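Local coordinates for protein ferredoxin--NADP reductase, apicoplast (Plasmodium falciparum, PDB 3JQQ) that uses FAD to pass electrons between ferredoxin and NADP(H) in the apicoplast, and may serve the terminal step of isoprenoid precursor synthesis, at residues P15-K23 / I142-L153. The protein carries 1 engineered substitution. Residues are numbered along the deposited sequence; the frame is centred on the assembly and turned at random.
Sequences PLKCKIVDK and IKNLKINDDIYL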
loop_
_atom_site.group_PDB
_atom_site.type_symbol
_atom_site.label_atom_id
_atom_site.label_comp_id
_atom_site.label_asym_id
_atom_site.label_seq_id
_atom_site.Cartn_x
_atom_site.Cartn_y
_atom_site.Cartn_z
ATOM N N PRO B 15 22.273 13.618 -5.234
ATOM C CA PRO B 15 21.536 12.841 -6.223
ATOM C C PRO B 15 22.177 12.965 -7.603
ATOM O O PRO B 15 22.803 13.983 -7.905
ATOM C CB PRO B 15 20.158 13.501 -6.220
ATOM C CG PRO B 15 20.436 14.918 -5.873
ATOM C CD PRO B 15 21.598 14.889 -4.911
ATOM N N LEU B 16 22.031 11.931 -8.426
ATOM C CA LEU B 16 22.560 11.954 -9.787
ATOM C C LEU B 16 21.545 12.556 -10.754
ATOM O O LEU B 16 20.410 12.086 -10.853
ATOM C CB LEU B 16 22.954 10.548 -10.244
ATOM C CG LEU B 16 23.498 10.428 -11.672
ATOM C CD1 LEU B 16 24.750 11.274 -11.842
ATOM C CD2 LEU B 16 23.778 8.972 -12.029
ATOM N N LYS B 17 21.964 13.607 -11.452
ATOM C CA LYS B 17 21.138 14.278 -12.449
ATOM C C LYS B 17 21.063 13.442 -13.721
ATOM O O LYS B 17 22.086 13.152 -14.340
ATOM C CB LYS B 17 21.719 15.657 -12.765
ATOM C CG LYS B 17 20.968 16.447 -13.831
ATOM C CD LYS B 17 21.609 17.818 -14.034
ATOM C CE LYS B 17 20.778 18.707 -14.940
ATOM N NZ LYS B 17 20.671 18.165 -16.326
ATOM N N CYS B 18 19.850 13.059 -14.108
ATOM C CA CYS B 18 19.651 12.204 -15.277
ATOM C C CYS B 18 18.698 12.835 -16.279
ATOM O O CYS B 18 18.114 13.888 -16.019
ATOM C CB CYS B 18 19.116 10.834 -14.855
ATOM S SG CYS B 18 20.194 9.900 -13.748
ATOM N N LYS B 19 18.543 12.182 -17.427
ATOM C CA LYS B 19 17.639 12.655 -18.472
ATOM C C LYS B 19 16.581 11.618 -18.836
ATOM O O LYS B 19 16.865 10.423 -18.914
ATOM C CB LYS B 19 18.420 13.032 -19.735
ATOM C CG LYS B 19 19.088 14.400 -19.691
ATOM C CD LYS B 19 18.057 15.518 -19.727
ATOM C CE LYS B 19 18.719 16.870 -19.954
ATOM N NZ LYS B 19 17.771 17.996 -19.726
ATOM N N ILE B 20 15.364 12.098 -19.070
ATOM C CA ILE B 20 14.289 11.280 -19.610
ATOM C C ILE B 20 14.473 11.091 -21.115
ATOM O O ILE B 20 14.455 12.057 -21.875
ATOM C CB ILE B 20 12.924 11.951 -19.369
ATOM C CG1 ILE B 20 12.624 12.028 -17.869
ATOM C CG2 ILE B 20 11.821 11.203 -20.115
ATOM C CD1 ILE B 20 12.688 10.687 -17.167
ATOM N N VAL B 21 14.650 9.839 -21.542
ATOM C CA VAL B 21 14.787 9.526 -22.965
ATOM C C VAL B 21 13.447 9.138 -23.590
ATOM O O VAL B 21 13.119 9.572 -24.693
ATOM C CB VAL B 21 15.797 8.392 -23.202
ATOM C CG1 VAL B 21 15.784 7.971 -24.661
ATOM C CG2 VAL B 21 17.192 8.832 -22.779
ATOM N N ASP B 22 12.682 8.310 -22.888
ATOM C CA ASP B 22 11.348 7.948 -23.352
ATOM C C ASP B 22 10.397 7.793 -22.173
ATOM O O ASP B 22 10.820 7.605 -21.029
ATOM C CB ASP B 22 11.384 6.668 -24.196
ATOM C CG ASP B 22 10.352 6.676 -25.320
ATOM O OD1 ASP B 22 9.479 7.571 -25.338
ATOM O OD2 ASP B 22 10.416 5.782 -26.189
ATOM N N LYS B 23 9.108 7.898 -22.468
ATOM C CA LYS B 23 8.056 7.801 -21.471
ATOM C C LYS B 23 6.898 7.088 -22.153
ATOM O O LYS B 23 6.302 7.611 -23.093
ATOM C CB LYS B 23 7.645 9.199 -21.003
ATOM C CG LYS B 23 6.575 9.231 -19.918
ATOM C CD LYS B 23 6.147 10.662 -19.628
ATOM C CE LYS B 23 4.943 10.702 -18.707
ATOM N NZ LYS B 23 4.472 12.093 -18.459
ATOM N N ILE B 142 5.733 12.512 -12.159
ATOM C CA ILE B 142 5.967 11.649 -13.312
ATOM C C ILE B 142 4.908 11.888 -14.380
ATOM O O ILE B 142 5.206 11.918 -15.574
ATOM C CB ILE B 142 5.954 10.171 -12.914
ATOM C CG1 ILE B 142 7.085 9.894 -11.924
ATOM C CG2 ILE B 142 6.076 9.275 -14.141
ATOM C CD1 ILE B 142 6.845 8.670 -11.065
ATOM N N LYS B 143 3.671 12.061 -13.934
ATOM C CA LYS B 143 2.556 12.338 -14.823
ATOM C C LYS B 143 2.937 13.483 -15.743
ATOM O O LYS B 143 2.757 13.413 -16.957
ATOM C CB LYS B 143 1.337 12.748 -13.997
ATOM C CG LYS B 143 0.004 12.252 -14.514
ATOM C CD LYS B 143 -0.256 12.643 -15.954
ATOM C CE LYS B 143 -1.735 12.476 -16.283
ATOM N NZ LYS B 143 -1.943 11.840 -17.612
ATOM N N ASN B 144 3.483 14.534 -15.143
ATOM C CA ASN B 144 3.802 15.771 -15.851
ATOM C C ASN B 144 5.161 15.766 -16.555
ATOM O O ASN B 144 5.485 16.702 -17.283
ATOM C CB ASN B 144 3.700 16.962 -14.893
ATOM C CG ASN B 144 2.282 17.188 -14.393
ATOM O OD1 ASN B 144 1.359 17.383 -15.184
ATOM N ND2 ASN B 144 2.105 17.164 -13.078
ATOM N N LEU B 145 5.950 14.717 -16.345
ATOM C CA LEU B 145 7.282 14.633 -16.950
ATOM C C LEU B 145 7.250 14.680 -18.475
ATOM O O LEU B 145 6.424 14.020 -19.112
ATOM C CB LEU B 145 8.020 13.369 -16.494
ATOM C CG LEU B 145 8.917 13.465 -15.257
ATOM C CD1 LEU B 145 9.441 12.086 -14.860
ATOM C CD2 LEU B 145 10.067 14.429 -15.496
ATOM N N LYS B 146 8.164 15.454 -19.051
ATOM C CA LYS B 146 8.326 15.508 -20.497
ATOM C C LYS B 146 9.622 14.824 -20.919
ATOM O O LYS B 146 10.546 14.658 -20.117
ATOM C CB LYS B 146 8.345 16.957 -20.987
ATOM C CG LYS B 146 7.073 17.743 -20.716
ATOM C CD LYS B 146 7.173 19.142 -21.316
ATOM C CE LYS B 146 5.912 19.960 -21.069
ATOM N NZ LYS B 146 5.727 20.290 -19.627
ATOM N N ILE B 147 9.676 14.429 -22.185
ATOM C CA ILE B 147 10.892 13.912 -22.789
ATOM C C ILE B 147 12.010 14.958 -22.686
ATOM O O ILE B 147 11.809 16.132 -23.002
ATOM C CB ILE B 147 10.635 13.496 -24.261
ATOM C CG1 ILE B 147 10.355 11.984 -24.343
ATOM C CG2 ILE B 147 11.818 13.861 -25.147
ATOM C CD1 ILE B 147 9.416 11.480 -23.274
ATOM N N ASN B 148 13.175 14.524 -22.210
ATOM C CA ASN B 148 14.343 15.394 -22.007
ATOM C C ASN B 148 14.315 16.256 -20.738
ATOM O O ASN B 148 15.173 17.119 -20.558
ATOM C CB ASN B 148 14.628 16.267 -23.235
ATOM C CG ASN B 148 16.085 16.714 -23.309
ATOM O OD1 ASN B 148 16.381 17.902 -23.456
ATOM N ND2 ASN B 148 17.001 15.759 -23.200
ATOM N N ASP B 149 13.339 16.025 -19.864
ATOM C CA ASP B 149 13.334 16.672 -18.553
ATOM C C ASP B 149 14.439 16.109 -17.662
ATOM O O ASP B 149 14.885 14.978 -17.855
ATOM C CB ASP B 149 11.987 16.483 -17.852
ATOM C CG ASP B 149 10.969 17.531 -18.244
ATOM O OD1 ASP B 149 11.292 18.391 -19.090
ATOM O OD2 ASP B 149 9.843 17.494 -17.706
ATOM N N ASP B 150 14.873 16.905 -16.688
ATOM C CA ASP B 150 15.792 16.433 -15.657
ATOM C C ASP B 150 15.050 15.547 -14.654
ATOM O O ASP B 150 13.916 15.838 -14.278
ATOM C CB ASP B 150 16.422 17.615 -14.909
ATOM C CG ASP B 150 17.441 18.374 -15.748
ATOM O OD1 ASP B 150 17.842 17.871 -16.818
ATOM O OD2 ASP B 150 17.849 19.479 -15.329
ATOM N N ILE B 151 15.690 14.464 -14.239
ATOM C CA ILE B 151 15.179 13.645 -13.144
ATOM C C ILE B 151 16.351 13.213 -12.265
ATOM O O ILE B 151 17.409 12.828 -12.772
ATOM C CB ILE B 151 14.379 12.422 -13.651
ATOM C CG1 ILE B 151 13.695 11.705 -12.484
ATOM C CG2 ILE B 151 15.278 11.469 -14.424
ATOM C CD1 ILE B 151 12.813 10.540 -12.906
ATOM N N TYR B 152 16.172 13.298 -10.949
ATOM C CA TYR B 152 17.275 13.069 -10.017
ATOM C C TYR B 152 17.151 11.750 -9.249
ATOM O O TYR B 152 16.183 11.528 -8.516
ATOM C CB TYR B 152 17.421 14.254 -9.058
ATOM C CG TYR B 152 17.800 15.550 -9.745
ATOM C CD1 TYR B 152 16.853 16.303 -10.429
ATOM C CD2 TYR B 152 19.107 16.022 -9.709
ATOM C CE1 TYR B 152 17.195 17.488 -11.059
ATOM C CE2 TYR B 152 19.460 17.206 -10.337
ATOM C CZ TYR B 152 18.500 17.935 -11.009
ATOM O OH TYR B 152 18.846 19.112 -11.632
ATOM N N LEU B 153 18.149 10.888 -9.435
ATOM C CA LEU B 153 18.166 9.540 -8.864
ATOM C C LEU B 153 19.081 9.414 -7.646
ATOM O O LEU B 153 20.116 10.082 -7.558
ATOM C CB LEU B 153 18.628 8.515 -9.911
ATOM C CG LEU B 153 17.716 8.012 -11.041
ATOM C CD1 LEU B 153 16.328 7.660 -10.531
ATOM C CD2 LEU B 153 17.630 9.018 -12.174
#
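Leu16 and Leu153 exchange backbone hydrogen bonds in both directions, as do Cys18 and Ile151, and so the strands of 15-23 and 142-153 pair antiparallel. Lys17 faces Tyr152 and Lys19 faces Asp150 as the non-hydrogen-bonded pairs between and beyond them. The backbone pairing runs on past the strand into the type II turn Lys146-Asp149, where Ile20 N donates to Asp149 O and Ile20 O accepts from Asn148 N (2.8 Å).

Charged groups gather on the side of the sheet that carries Lys17, Lys19, Asp150 and Tyr152. Asp150 OD1 takes two salt bridges from opposite faces of its carboxylate: Lys17 NZ (2.9 Å) comes from above the plane, Lys19 NZ (2.9 Å) from the syn side. Lys17 runs out beside the Tyr152 ring, its CB 3.7 Å from CE2, and only its last torsion bends (chi4 -64°) to bring the amine to Asp150. Lys19 NZ also donates to Asn148 O, which ties the turn to the strand.

At the other end Lys23, extended throughout, reaches the carbonyls at the C-terminal end of helix 137-144 and of the residue that follows. Its NZ donates to three backbone carbonyls: Leu145 O (2.8 Å) on a lone pair, Ile142 O (3.0 Å) in the carbonyl plane, and Lys143 O from above that group's plane.

Apolar packing centres on Ile20, whose CD1 touches Ile151 CG2 at 3.9 Å and also reaches Leu145 CD1, while its CG2 meets Ile147.

Within the antiparallel beta barrel of the FAD-binding domain, as in the ferredoxin-NADP reductase family, strand 150-157 lies between strands 16-25 and 53-56, with Ile151 and Leu153 packed on Ile56. Strand 35-41 pairs with the other edge of 16-25, where Val21 and Asp22 both face Glu39 in a classic beta bulge, and Ile142 joins helix 137-144 to the FAD-binding strand 114-123 through Ile118.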